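Local coordinates for protein adhesin (Streptococcus sanguinis SK1 = NCTC 7863, PDB 6VT2) that probably mediates bacterial adhesion by binding sialylated host glycans through two tandem Siglec-like modules, each followed by a Rib-type module, at residues I15-E20 with T128-P133; H88-G93 with L122-Q127; A168-S173 with I182-G187. All blocks are in the same frame, centred on the assembly; numbering follows the deposited sequence.

Interaction 1 (I15-E20 with T128-P133). With CA (calcium ion), chain I.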
ATOM      1  N   ILE A  15      37.153  -8.130   7.249  1.00 10.00           N
ATOM      2  CA  ILE A  15      36.804  -6.788   6.746  1.00  8.79           C
ATOM      3  C   ILE A  15      36.095  -6.020   7.878  1.00 10.34           C
ATOM      4  O   ILE A  15      35.153  -6.549   8.350  1.00 13.52           O
ATOM      5  CB  ILE A  15      35.923  -6.882   5.500  1.00 11.72           C
ATOM      6  CG1 ILE A  15      36.629  -7.672   4.411  1.00 16.25           C
ATOM      7  CG2 ILE A  15      35.513  -5.503   5.026  1.00 11.15           C
ATOM      8  CD1 ILE A  15      37.935  -7.119   4.044  1.00 18.69           C
ATOM      9  N   ALA A  16      36.525  -4.801   8.176  1.00  8.56           N
ATOM     10  CA  ALA A  16      35.835  -4.090   9.346  1.00  8.61           C
ATOM     11  C   ALA A  16      35.463  -2.752   8.706  1.00 13.83           C
ATOM     12  O   ALA A  16      36.285  -2.173   8.095  1.00 14.05           O
ATOM     13  CB  ALA A  16      36.757  -3.876  10.505  1.00 11.49           C
ATOM     14  N   TYR A  17      34.276  -2.290   8.898  1.00  9.59           N
ATOM     15  CA  TYR A  17      33.854  -1.050   8.258  1.00 10.83           C
ATOM     16  C   TYR A  17      34.151   0.122   9.180  1.00 10.35           C
ATOM     17  O   TYR A  17      33.922   0.023  10.320  1.00 12.17           O
ATOM     18  CB  TYR A  17      32.385  -1.142   7.886  1.00 12.38           C
ATOM     19  CG  TYR A  17      32.222  -2.166   6.818  1.00  9.91           C
ATOM     20  CD1 TYR A  17      32.635  -1.883   5.540  1.00 11.80           C
ATOM     21  CD2 TYR A  17      31.790  -3.433   7.113  1.00 16.21           C
ATOM     22  CE1 TYR A  17      32.570  -2.818   4.538  1.00 13.14           C
ATOM     23  CE2 TYR A  17      31.738  -4.382   6.124  1.00 17.45           C
ATOM     24  CZ  TYR A  17      32.104  -4.067   4.844  1.00 14.22           C
ATOM     25  OH  TYR A  17      32.043  -5.054   3.936  1.00 21.05           O
ATOM     26  N   ARG A  18      34.651   1.190   8.621  1.00 10.78           N
ATOM     27  CA  ARG A  18      34.969   2.415   9.332  1.00  9.83           C
ATOM     28  C   ARG A  18      33.740   2.868  10.123  1.00 11.47           C
ATOM     29  O   ARG A  18      32.714   2.953   9.555  1.00 12.05           O
ATOM     30  CB  ARG A  18      35.351   3.453   8.290  1.00 11.58           C
ATOM     31  CG  ARG A  18      35.582   4.807   8.898  1.00 14.23           C
ATOM     32  CD  ARG A  18      36.260   5.718   7.916  1.00 14.14           C
ATOM     33  NE  ARG A  18      35.507   5.829   6.695  1.00 10.36           N
ATOM     34  CZ  ARG A  18      35.834   6.591   5.678  1.00 17.18           C
ATOM     35  NH1 ARG A  18      36.941   7.267   5.727  1.00 21.02           N
ATOM     36  NH2 ARG A  18      35.065   6.664   4.620  1.00 16.30           N
ATOM     37  N   GLY A  19      33.891   3.140  11.417  1.00  9.94           N
ATOM     38  CA  GLY A  19      32.805   3.612  12.270  1.00 10.78           C
ATOM     39  C   GLY A  19      32.061   2.513  12.971  1.00 12.26           C
ATOM     40  O   GLY A  19      31.394   2.823  13.918  1.00 18.46           O
ATOM     41  N   GLU A  20      32.208   1.279  12.514  1.00 11.52           N
ATOM     42  CA  GLU A  20      31.358   0.174  13.009  1.00  9.95           C
ATOM     43  C   GLU A  20      32.071  -0.777  13.951  1.00 11.15           C
ATOM     44  O   GLU A  20      33.246  -0.802  13.972  1.00 11.51           O
ATOM     45  CB  GLU A  20      30.807  -0.576  11.815  1.00 12.22           C
ATOM     46  CG  GLU A  20      30.213   0.376  10.796  1.00 14.56           C
ATOM     47  CD  GLU A  20      29.203  -0.224   9.862  1.00 31.39           C
ATOM     48  OE1 GLU A  20      29.138  -1.418   9.795  1.00 26.61           O
ATOM     49  OE2 GLU A  20      28.535   0.531   9.188  1.00 34.08           O
ATOM     50  N   THR A 128      30.212   2.630   2.639  1.00 10.22           N
ATOM     51  CA  THR A 128      29.535   2.475   1.366  1.00 10.77           C
ATOM     52  C   THR A 128      29.823   1.146   0.707  1.00 16.12           C
ATOM     53  O   THR A 128      29.013   0.698  -0.117  1.00 15.85           O
ATOM     54  CB  THR A 128      29.860   3.601   0.404  1.00 15.90           C
ATOM     55  OG1 THR A 128      28.911   3.500  -0.696  1.00 16.20           O
ATOM     56  CG2 THR A 128      31.256   3.552  -0.090  1.00 16.44           C
ATOM     57  N   GLU A 129      30.901   0.460   1.086  1.00 13.93           N
ATOM     58  CA  GLU A 129      31.115  -0.860   0.505  1.00 13.84           C
ATOM     59  C   GLU A 129      30.211  -1.910   1.118  1.00 17.39           C
ATOM     60  O   GLU A 129      30.006  -2.978   0.530  1.00 20.68           O
ATOM     61  CB  GLU A 129      32.584  -1.245   0.655  1.00 14.03           C
ATOM     62  CG  GLU A 129      33.431  -0.462  -0.299  1.00 13.56           C
ATOM     63  CD  GLU A 129      34.868  -0.893  -0.281  1.00 21.49           C
ATOM     64  OE1 GLU A 129      35.235  -1.747   0.554  1.00 14.23           O
ATOM     65  OE2 GLU A 129      35.625  -0.375  -1.097  1.00 21.28           O
ATOM     66  N   LYS A 130      29.698  -1.657   2.302  1.00 15.77           N
ATOM     67  CA  LYS A 130      28.755  -2.562   2.931  1.00 17.48           C
ATOM     68  C   LYS A 130      27.339  -2.379   2.402  1.00 21.60           C
ATOM     69  O   LYS A 130      26.600  -3.344   2.289  1.00 20.98           O
ATOM     70  CB  LYS A 130      28.842  -2.354   4.450  1.00 20.48           C
ATOM     71  CG  LYS A 130      27.862  -3.090   5.221  1.00 25.21           C
ATOM     72  CD  LYS A 130      28.132  -2.882   6.707  1.00 25.02           C
ATOM     73  CE  LYS A 130      27.190  -3.792   7.525  1.00 32.32           C
ATOM     74  NZ  LYS A 130      27.064  -3.306   8.928  1.00 38.81           N
ATOM     75  N   TYR A 131      26.944  -1.168   2.043  1.00 24.58           N
ATOM     76  CA  TYR A 131      25.557  -0.842   1.745  1.00 21.74           C
ATOM     77  C   TYR A 131      25.381  -0.576   0.254  1.00 23.36           C
ATOM     78  O   TYR A 131      26.176   0.139  -0.374  1.00 23.19           O
ATOM     79  CB  TYR A 131      25.132   0.360   2.590  1.00 18.69           C
ATOM     80  CG  TYR A 131      25.298   0.139   4.054  1.00 21.37           C
ATOM     81  CD1 TYR A 131      24.482  -0.775   4.734  1.00 20.14           C
ATOM     82  CD2 TYR A 131      26.278   0.798   4.767  1.00 27.08           C
ATOM     83  CE1 TYR A 131      24.645  -1.011   6.097  1.00 24.23           C
ATOM     84  CE2 TYR A 131      26.455   0.565   6.134  1.00 26.97           C
ATOM     85  CZ  TYR A 131      25.595  -0.321   6.792  1.00 26.38           C
ATOM     86  OH  TYR A 131      25.778  -0.566   8.136  1.00 29.41           O
ATOM     87  N   THR A 132      24.376  -1.217  -0.321  1.00 26.36           N
ATOM     88  CA  THR A 132      24.024  -1.027  -1.726  1.00 21.86           C
ATOM     89  C   THR A 132      22.564  -0.579  -1.750  1.00 29.52           C
ATOM     90  O   THR A 132      21.649  -1.401  -1.536  1.00 34.41           O
ATOM     91  CB  THR A 132      24.231  -2.294  -2.537  1.00 34.48           C
ATOM     92  OG1 THR A 132      25.604  -2.706  -2.431  1.00 31.24           O
ATOM     93  CG2 THR A 132      23.912  -2.033  -4.018  1.00 35.75           C
ATOM     94  N   PRO A 133      22.286   0.695  -1.998  1.00 23.93           N
ATOM     95  CA  PRO A 133      20.898   1.171  -1.901  1.00 26.27           C
ATOM     96  C   PRO A 133      20.051   0.662  -3.047  1.00 25.00           C
ATOM     97  O   PRO A 133      20.525   0.488  -4.174  1.00 26.26           O
ATOM     98  CB  PRO A 133      21.012   2.697  -1.966  1.00 27.19           C
ATOM     99  CG  PRO A 133      22.487   3.022  -1.882  1.00 21.51           C
ATOM    100  CD  PRO A 133      23.219   1.764  -2.378  1.00 23.37           C
TER
HETATM  101 CA    CA I 703      27.634   1.458  -1.744  1.00 17.54          CA
HETATM  102  O   HOH W   1      28.227  -0.764  -2.224  1.00 29.54           O
HETATM  103  O   HOH W   2      29.466   1.535  -3.199  1.00 32.39           O
HETATM  104  O   HOH W   3      26.435   0.714  -3.751  1.00 28.70           O

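Interaction 2 (H88-G93 with L122-Q127). With SIA (N-acetyl-alpha-neuraminic acid), chain D.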
ATOM      1  N   HIS A  88      38.995   6.831  10.679  1.00  9.34           N
ATOM      2  CA  HIS A  88      40.079   6.006  10.182  1.00  8.96           C
ATOM      3  C   HIS A  88      40.178   6.171   8.669  1.00  9.60           C
ATOM      4  O   HIS A  88      39.176   6.299   7.966  1.00 10.21           O
ATOM      5  CB  HIS A  88      39.800   4.548  10.546  1.00  8.43           C
ATOM      6  CG  HIS A  88      41.015   3.699  10.571  1.00  8.41           C
ATOM      7  ND1 HIS A  88      41.595   3.250   9.412  1.00  9.22           N
ATOM      8  CD2 HIS A  88      41.799   3.246  11.583  1.00 10.63           C
ATOM      9  CE1 HIS A  88      42.696   2.568   9.702  1.00  9.08           C
ATOM     10  NE2 HIS A  88      42.839   2.541  11.015  1.00 10.11           N
ATOM     11  N   GLY A  89      41.384   6.086   8.172  1.00 10.78           N
ATOM     12  CA  GLY A  89      41.558   6.007   6.740  1.00 12.05           C
ATOM     13  C   GLY A  89      41.004   4.719   6.141  1.00 11.20           C
ATOM     14  O   GLY A  89      40.816   3.722   6.816  1.00  9.22           O
ATOM     15  N   VAL A  90      40.618   4.783   4.858  1.00 10.94           N
ATOM     16  CA  VAL A  90      40.127   3.613   4.149  1.00 10.01           C
ATOM     17  C   VAL A  90      40.944   3.435   2.889  1.00 11.03           C
ATOM     18  O   VAL A  90      40.493   2.789   1.947  1.00 13.86           O
ATOM     19  CB  VAL A  90      38.636   3.710   3.821  1.00  9.24           C
ATOM     20  CG1 VAL A  90      37.897   3.523   5.108  1.00 10.75           C
ATOM     21  CG2 VAL A  90      38.330   5.068   3.183  1.00 15.66           C
ATOM     22  N   GLY A  91      42.184   3.858   2.924  1.00 10.71           N
ATOM     23  CA  GLY A  91      43.086   3.655   1.818  1.00 11.58           C
ATOM     24  C   GLY A  91      43.646   2.270   1.824  1.00 10.49           C
ATOM     25  O   GLY A  91      43.400   1.476   2.726  1.00  9.52           O
ATOM     26  N   PRO A  92      44.439   1.969   0.806  1.00  9.21           N
ATOM     27  CA  PRO A  92      44.975   0.613   0.701  1.00  8.50           C
ATOM     28  C   PRO A  92      45.878   0.237   1.867  1.00  8.70           C
ATOM     29  O   PRO A  92      45.915  -0.948   2.216  1.00 11.91           O
ATOM     30  CB  PRO A  92      45.695   0.641  -0.635  1.00  9.10           C
ATOM     31  CG  PRO A  92      46.009   2.129  -0.863  1.00 10.84           C
ATOM     32  CD  PRO A  92      44.811   2.808  -0.334  1.00 10.33           C
ATOM     33  N   GLY A  93      46.567   1.189   2.517  1.00  9.99           N
ATOM     34  CA  GLY A  93      47.358   0.850   3.655  1.00 11.27           C
ATOM     35  C   GLY A  93      46.610   0.779   4.937  1.00 11.26           C
ATOM     36  O   GLY A  93      47.237   0.500   5.951  1.00  9.76           O
ATOM     37  N   LEU A 122      43.224  -7.365   9.421  1.00  8.31           N
ATOM     38  CA  LEU A 122      42.050  -6.542   9.603  1.00  8.33           C
ATOM     39  C   LEU A 122      42.092  -5.402   8.609  1.00  8.30           C
ATOM     40  O   LEU A 122      43.071  -4.665   8.555  1.00 10.04           O
ATOM     41  CB  LEU A 122      42.023  -6.053  11.048  1.00  9.93           C
ATOM     42  CG  LEU A 122      40.767  -5.312  11.452  1.00  9.40           C
ATOM     43  CD1 LEU A 122      39.602  -6.250  11.491  1.00 10.62           C
ATOM     44  CD2 LEU A 122      41.067  -4.671  12.817  1.00 12.61           C
ATOM     45  N   VAL A 123      41.074  -5.311   7.784  1.00  8.31           N
ATOM     46  CA  VAL A 123      41.056  -4.403   6.650  1.00  8.29           C
ATOM     47  C   VAL A 123      39.951  -3.415   6.876  1.00  8.32           C
ATOM     48  O   VAL A 123      38.786  -3.815   6.992  1.00  9.06           O
ATOM     49  CB  VAL A 123      40.884  -5.165   5.328  1.00  8.29           C
ATOM     50  CG1 VAL A 123      40.928  -4.238   4.104  1.00 11.61           C
ATOM     51  CG2 VAL A 123      41.895  -6.242   5.187  1.00 11.91           C
ATOM     52  N   ILE A 124      40.293  -2.126   6.827  1.00  8.89           N
ATOM     53  CA  ILE A 124      39.312  -1.099   7.132  1.00  8.54           C
ATOM     54  C   ILE A 124      38.726  -0.517   5.853  1.00  8.34           C
ATOM     55  O   ILE A 124      39.467  -0.002   5.019  1.00  8.33           O
ATOM     56  CB  ILE A 124      39.907   0.010   7.996  1.00  8.87           C
ATOM     57  CG1 ILE A 124      40.667  -0.590   9.211  1.00 12.36           C
ATOM     58  CG2 ILE A 124      38.878   1.027   8.305  1.00 10.27           C
ATOM     59  CD1 ILE A 124      39.857  -1.545   9.982  1.00 13.66           C
ATOM     60  N   ARG A 125      37.411  -0.634   5.674  1.00  8.36           N
ATOM     61  CA  ARG A 125      36.737  -0.228   4.449  1.00  9.01           C
ATOM     62  C   ARG A 125      35.681   0.806   4.775  1.00  9.21           C
ATOM     63  O   ARG A 125      35.170   0.883   5.907  1.00  8.94           O
ATOM     64  CB  ARG A 125      36.120  -1.446   3.746  1.00  9.95           C
ATOM     65  CG  ARG A 125      37.176  -2.468   3.415  1.00  9.78           C
ATOM     66  CD  ARG A 125      38.341  -1.895   2.695  1.00 10.88           C
ATOM     67  NE  ARG A 125      37.940  -1.367   1.398  1.00 12.28           N
ATOM     68  CZ  ARG A 125      38.810  -0.901   0.520  1.00 16.16           C
ATOM     69  NH1 ARG A 125      40.114  -0.819   0.832  1.00 13.26           N
ATOM     70  NH2 ARG A 125      38.394  -0.519  -0.667  1.00 16.25           N
ATOM     71  N   PRO A 126      35.304   1.601   3.798  1.00  9.15           N
ATOM     72  CA  PRO A 126      34.246   2.584   4.033  1.00 10.15           C
ATOM     73  C   PRO A 126      32.884   1.924   4.095  1.00 10.81           C
ATOM     74  O   PRO A 126      32.641   0.876   3.495  1.00 10.98           O
ATOM     75  CB  PRO A 126      34.371   3.535   2.838  1.00  9.72           C
ATOM     76  CG  PRO A 126      34.757   2.566   1.707  1.00 10.50           C
ATOM     77  CD  PRO A 126      35.776   1.573   2.413  1.00 12.27           C
ATOM     78  N   GLN A 127      31.969   2.582   4.807  1.00 11.21           N
ATOM     79  CA  GLN A 127      30.631   2.018   4.951  1.00 12.81           C
ATOM     80  C   GLN A 127      29.921   1.809   3.620  1.00 12.04           C
ATOM     81  O   GLN A 127      29.144   0.857   3.468  1.00 13.59           O
ATOM     82  CB  GLN A 127      29.778   2.898   5.851  1.00 11.55           C
ATOM     83  CG  GLN A 127      30.276   2.777   7.289  1.00 11.27           C
ATOM     84  CD  GLN A 127      29.377   3.362   8.320  1.00 19.02           C
ATOM     85  OE1 GLN A 127      28.220   3.578   8.056  1.00 23.52           O
ATOM     86  NE2 GLN A 127      29.913   3.632   9.515  1.00 18.41           N
TER
HETATM   87  C1  SIA D   3      50.377  -4.266   8.506  1.00 12.27           C
HETATM   88  C2  SIA D   3      51.407  -3.096   8.194  1.00 12.61           C
HETATM   89  C3  SIA D   3      51.064  -2.264   6.953  1.00  9.20           C
HETATM   90  C4  SIA D   3      49.785  -1.436   7.095  1.00 11.81           C
HETATM   91  C5  SIA D   3      49.830  -0.592   8.377  1.00  8.88           C
HETATM   92  C6  SIA D   3      50.212  -1.486   9.585  1.00  9.69           C
HETATM   93  C7  SIA D   3      50.470  -0.716  10.907  1.00 10.05           C
HETATM   94  C8  SIA D   3      51.078  -1.664  11.973  1.00 10.31           C
HETATM   95  C9  SIA D   3      50.998  -1.025  13.356  1.00 12.87           C
HETATM   96  C10 SIA D   3      48.383   1.386   8.676  1.00 12.75           C
HETATM   97  C11 SIA D   3      46.966   1.869   8.977  1.00 11.83           C
HETATM   98  N5  SIA D   3      48.540   0.041   8.646  1.00  8.18           N
HETATM   99  O1A SIA D   3      49.859  -4.847   7.526  1.00 12.69           O
HETATM  100  O1B SIA D   3      50.244  -4.501   9.740  1.00 11.88           O
HETATM  101  O4  SIA D   3      49.601  -0.560   5.965  1.00 11.05           O
HETATM  102  O6  SIA D   3      51.430  -2.176   9.330  1.00 10.93           O
HETATM  103  O7  SIA D   3      51.268   0.433  10.677  1.00 13.19           O
HETATM  104  O8  SIA D   3      50.390  -2.919  11.934  1.00 11.68           O
HETATM  105  O9  SIA D   3      49.637  -1.070  13.792  1.00 12.41           O
HETATM  106  O10 SIA D   3      49.304   2.177   8.483  1.00 14.39           O
HETATM  107  O   HOH W   4      41.573  -0.519   3.361  1.00 10.60           O

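Interaction 3 (A168-S173 with I182-G187)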
ATOM      1  N   ALA A 168      20.501   4.338  10.071  1.00 32.84           N
ATOM      2  CA  ALA A 168      19.511   5.378  10.415  1.00 31.40           C
ATOM      3  C   ALA A 168      20.205   6.721  10.465  1.00 26.54           C
ATOM      4  O   ALA A 168      19.549   7.735  10.321  1.00 28.08           O
ATOM      5  CB  ALA A 168      18.907   5.051  11.762  1.00 41.33           C
ATOM      6  N   THR A 169      21.507   6.689  10.653  1.00 23.04           N
ATOM      7  CA  THR A 169      22.303   7.928  10.701  1.00 27.75           C
ATOM      8  C   THR A 169      22.610   8.412   9.269  1.00 18.87           C
ATOM      9  O   THR A 169      23.275   9.410   9.151  1.00 25.81           O
ATOM     10  CB  THR A 169      23.507   7.639  11.602  1.00 29.68           C
ATOM     11  OG1 THR A 169      23.670   6.227  11.523  1.00 41.00           O
ATOM     12  CG2 THR A 169      23.224   7.981  13.045  1.00 28.64           C
ATOM     13  N   SER A 170      22.189   7.659   8.244  1.00 23.53           N
ATOM     14  CA  SER A 170      22.438   8.013   6.835  1.00 24.17           C
ATOM     15  C   SER A 170      21.673   9.292   6.523  1.00 22.03           C
ATOM     16  O   SER A 170      20.574   9.422   7.015  1.00 23.22           O
ATOM     17  CB  SER A 170      22.055   6.938   5.868  1.00 24.37           C
ATOM     18  OG  SER A 170      22.654   5.709   6.183  1.00 21.59           O
ATOM     19  N   THR A 171      22.301  10.203   5.802  1.00 19.02           N
ATOM     20  CA  THR A 171      21.654  11.464   5.407  1.00 20.38           C
ATOM     21  C   THR A 171      21.405  11.388   3.913  1.00 25.64           C
ATOM     22  O   THR A 171      21.906  10.554   3.323  1.00 19.77           O
ATOM     23  CB  THR A 171      22.443  12.680   5.881  1.00 23.09           C
ATOM     24  OG1 THR A 171      23.728  12.698   5.286  1.00 31.30           O
ATOM     25  CG2 THR A 171      22.608  12.695   7.383  1.00 20.10           C
ATOM     26  N   TYR A 172      20.470  12.164   3.421  1.00 19.94           N
ATOM     27  CA  TYR A 172      20.059  12.148   2.016  1.00 24.40           C
ATOM     28  C   TYR A 172      20.051  13.571   1.482  1.00 23.84           C
ATOM     29  O   TYR A 172      19.554  14.397   2.182  1.00 27.05           O
ATOM     30  CB  TYR A 172      18.662  11.578   1.933  1.00 21.05           C
ATOM     31  CG  TYR A 172      18.594  10.172   2.434  1.00 22.21           C
ATOM     32  CD1 TYR A 172      18.409   9.884   3.769  1.00 25.10           C
ATOM     33  CD2 TYR A 172      18.787   9.116   1.584  1.00 28.15           C
ATOM     34  CE1 TYR A 172      18.329   8.590   4.229  1.00 26.21           C
ATOM     35  CE2 TYR A 172      18.786   7.817   2.044  1.00 28.24           C
ATOM     36  CZ  TYR A 172      18.532   7.541   3.368  1.00 27.01           C
ATOM     37  OH  TYR A 172      18.507   6.251   3.791  1.00 32.21           O
ATOM     38  N   SER A 173      20.607  13.796   0.307  1.00 23.21           N
ATOM     39  CA  SER A 173      20.583  15.094  -0.370  1.00 23.70           C
ATOM     40  C   SER A 173      20.021  14.846  -1.772  1.00 26.39           C
ATOM     41  O   SER A 173      20.389  13.908  -2.343  1.00 19.92           O
ATOM     42  CB  SER A 173      21.926  15.666  -0.408  1.00 25.84           C
ATOM     43  OG  SER A 173      21.956  16.920  -1.029  1.00 35.83           O
ATOM     44  N   ILE A 182      23.380   9.684  -0.845  1.00 13.64           N
ATOM     45  CA  ILE A 182      23.172   9.073   0.487  1.00 15.60           C
ATOM     46  C   ILE A 182      24.522   9.182   1.162  1.00 18.49           C
ATOM     47  O   ILE A 182      25.444   8.784   0.568  1.00 16.12           O
ATOM     48  CB  ILE A 182      22.714   7.615   0.351  1.00 16.30           C
ATOM     49  CG1 ILE A 182      21.432   7.542  -0.487  1.00 15.41           C
ATOM     50  CG2 ILE A 182      22.555   6.922   1.716  1.00 21.47           C
ATOM     51  CD1 ILE A 182      20.982   6.160  -0.847  1.00 18.89           C
ATOM     52  N   THR A 183      24.607   9.796   2.314  1.00 14.17           N
ATOM     53  CA  THR A 183      25.882   9.929   3.013  1.00 15.23           C
ATOM     54  C   THR A 183      25.799   9.011   4.209  1.00 18.70           C
ATOM     55  O   THR A 183      24.988   9.203   5.028  1.00 16.89           O
ATOM     56  CB  THR A 183      26.184  11.362   3.424  1.00 16.84           C
ATOM     57  OG1 THR A 183      26.224  12.150   2.244  1.00 18.98           O
ATOM     58  CG2 THR A 183      27.506  11.535   4.127  1.00 18.10           C
ATOM     59  N   TYR A 184      26.653   8.018   4.248  1.00 14.40           N
ATOM     60  CA  TYR A 184      26.703   7.112   5.382  1.00 15.88           C
ATOM     61  C   TYR A 184      27.383   7.855   6.488  1.00 13.59           C
ATOM     62  O   TYR A 184      28.047   8.808   6.408  1.00 12.09           O
ATOM     63  CB  TYR A 184      27.435   5.850   4.978  1.00 13.97           C
ATOM     64  CG  TYR A 184      26.631   5.182   3.938  1.00 11.45           C
ATOM     65  CD1 TYR A 184      25.323   4.830   4.150  1.00 16.64           C
ATOM     66  CD2 TYR A 184      27.182   5.030   2.706  1.00 11.48           C
ATOM     67  CE1 TYR A 184      24.573   4.297   3.137  1.00 17.68           C
ATOM     68  CE2 TYR A 184      26.467   4.436   1.708  1.00 12.76           C
ATOM     69  CZ  TYR A 184      25.161   4.080   1.912  1.00 14.74           C
ATOM     70  OH  TYR A 184      24.448   3.522   0.917  1.00 17.14           O
ATOM     71  N   PRO A 185      27.270   7.359   7.878  1.00 14.77           N
ATOM     72  CA  PRO A 185      27.868   8.016   9.059  1.00 12.87           C
ATOM     73  C   PRO A 185      29.358   8.250   8.978  1.00 12.30           C
ATOM     74  O   PRO A 185      29.892   9.152   9.619  1.00 14.10           O
ATOM     75  CB  PRO A 185      27.527   7.041  10.201  1.00 17.99           C
ATOM     76  CG  PRO A 185      26.409   6.232   9.736  1.00 24.06           C
ATOM     77  CD  PRO A 185      26.435   6.219   8.226  1.00 16.34           C
ATOM     78  N   ASP A 186      30.077   7.484   8.191  1.00 12.48           N
ATOM     79  CA  ASP A 186      31.498   7.723   8.017  1.00 12.36           C
ATOM     80  C   ASP A 186      31.841   8.696   6.914  1.00 12.58           C
ATOM     81  O   ASP A 186      33.014   8.914   6.642  1.00 15.41           O
ATOM     82  CB  ASP A 186      32.206   6.366   7.809  1.00 10.68           C
ATOM     83  CG  ASP A 186      31.979   5.787   6.470  1.00 12.49           C
ATOM     84  OD1 ASP A 186      30.979   6.169   5.810  1.00 12.25           O
ATOM     85  OD2 ASP A 186      32.793   4.957   6.029  1.00 12.53           O
ATOM     86  N   GLY A 187      30.845   9.323   6.315  1.00 12.78           N
ATOM     87  CA  GLY A 187      31.109  10.293   5.248  1.00 14.87           C
ATOM     88  C   GLY A 187      31.259   9.679   3.879  1.00 15.98           C
ATOM     89  O   GLY A 187      31.321  10.400   2.949  1.00 17.81           O
TER

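Interaction 1 (I15-E20 with T128-P133)
K130 lays its aliphatic stem across the Y17 ring and carries its ammonium on to E20. The two side chains cross obliquely: K130 CB stands over the centre of the ring, 3.7 Å from the centroid and 10° off the normal, a CH-pi contact, while K130 CD sits above Y17 CD2. K130 CG is anti to the backbone N (chi1 174°), and the chain runs on extended; at its end NZ meets the E20 carboxylate tip to tip. That salt bridge, 2.9 Å from K130 NZ to E20 OE1, uses the syn side of the oxygen, slightly out of the carboxylate plane. The other oxygen takes the Y131 hydroxyl, also syn, with 3.1 Å between Y131 OH and E20 OE2; carboxylate and phenol ring are turned 53° apart. K130 NZ donates to Y131 OH as well, at 3.1 Å, which closes a small polar ring, and K130 CG lies over the centre of one Y131 face. E129 only brings CB to the edge of Y17; its carboxylate turns to R125.

Next to this grip, T128 O, T128 OG1 and Y131 O bind the calcium ion, joined by D190 and three waters. The contact thus lies at the surface where strand 13-17, at the edge of its sheet beside strand 119-125, runs into a type II turn (Y17 to E20) against the calcium-binding loop that leads from strand 119-125 into the Rib-type module.

Interaction 2 (H88-G93 with L122-Q127)
H88 lies across I124 at about a right angle, where the loop between strands 76-83 and 95-104 of the Siglec-like domain passes the end of strand 119-125. I124 CG1 sits over one face of the imidazole, offset toward the rim, in a CH-pi contact 4.1 Å from the centroid. The ring is fixed at both nitrogens: H88 NE2 bonds Y96 OH, and H88 ND1 gives a nearly straight bond (173°) to a lone pair of G89 O, 2.8 Å away and almost in the ring plane. That same carbonyl rests on I124 CG2, 3.6 Å from G89 O. V90 follows with the main apolar contact. Its CG1, beside the backbone N (chi1 -73°), lies 3.5 Å from R125 C, and its CB packs on P126 CD. V90 O lies over one face of the R125 guanidinium, which makes its salt bridge to E129 through NH2. At G91 a single water bridges the two segments: it lies within bonding distance of G91 O and I124 O, and accepts from R125 NH1 at 2.9 Å. Farther on, the loop that packs on this strand also lines the glycan site, where G93 O accepts the O4 hydroxyl of sialic acid, 2.6 Å from O4 to G93 O.

Interaction 3 (A168-S173 with I182-G187)
T171 and T183 face each other as a hydrogen-bonded pair in the antiparallel hairpin of strands 171-174 and 180-183, part of the atypical Rib domain. T171 N donates to T183 O and T183 N to T171 O, each 3.0 Å from N to O. T171 OG1 sits between its own backbone N and carbonyl carbon (chi1 62°), which brings it 3.4 Å from T183 CB. T183 O also receives the CA-H of S170.

On the opposite face is the non-hydrogen-bonded pair Y172 and I182. Their side chains lie alongside and point the same way, I182 CG1 resting 3.7 Å from Y172 CE2. Beyond the paired strands, the S170 hydroxyl comes to the edge of the Y184 ring, near its plane, 3.5 Å from Y184 CD1. T169 crosses P185 at about a right angle, T169 OG1 touching P185 CG at 3.3 Å. P185 is the second residue of a type I turn from Y184 to G187, which swings the chain away and is closed by G187 N on Y184 O.

Farther out, helix 149-162 packs on the face of Y172 and I182, with V159 touching both and I156 and K160 reaching Y172. The hydrogen bond of S170 OG goes to P167 O. The hairpin's end stands close to the metal site, for Y184 OH is hydrogen-bonded to OD2 of D190, a calcium ligand.

Overall arrangement
Interactions 1 and 2 are surface contacts of the same sheet, built on neighbouring strands 13-17 and 119-125; backbone pairs A16 with V123 and R18 with R125 tie them directly. Interaction 3 is partly buried and belongs to the following Rib-type module. Their chemistry follows their place: a lysine stem over an aromatic ring ending in a salt bridge, beside calcium, in interaction 1, apolar packing with a bridging water near the glycan in interaction 2, and ladder hydrogen bonds backed by a helix in interaction 3. D186 of interaction 3 joins all three, through a salt bridge to R18 and a probable hydrogen bond from Q127 N, while Y184 packs against T128 and P133 across the module boundary.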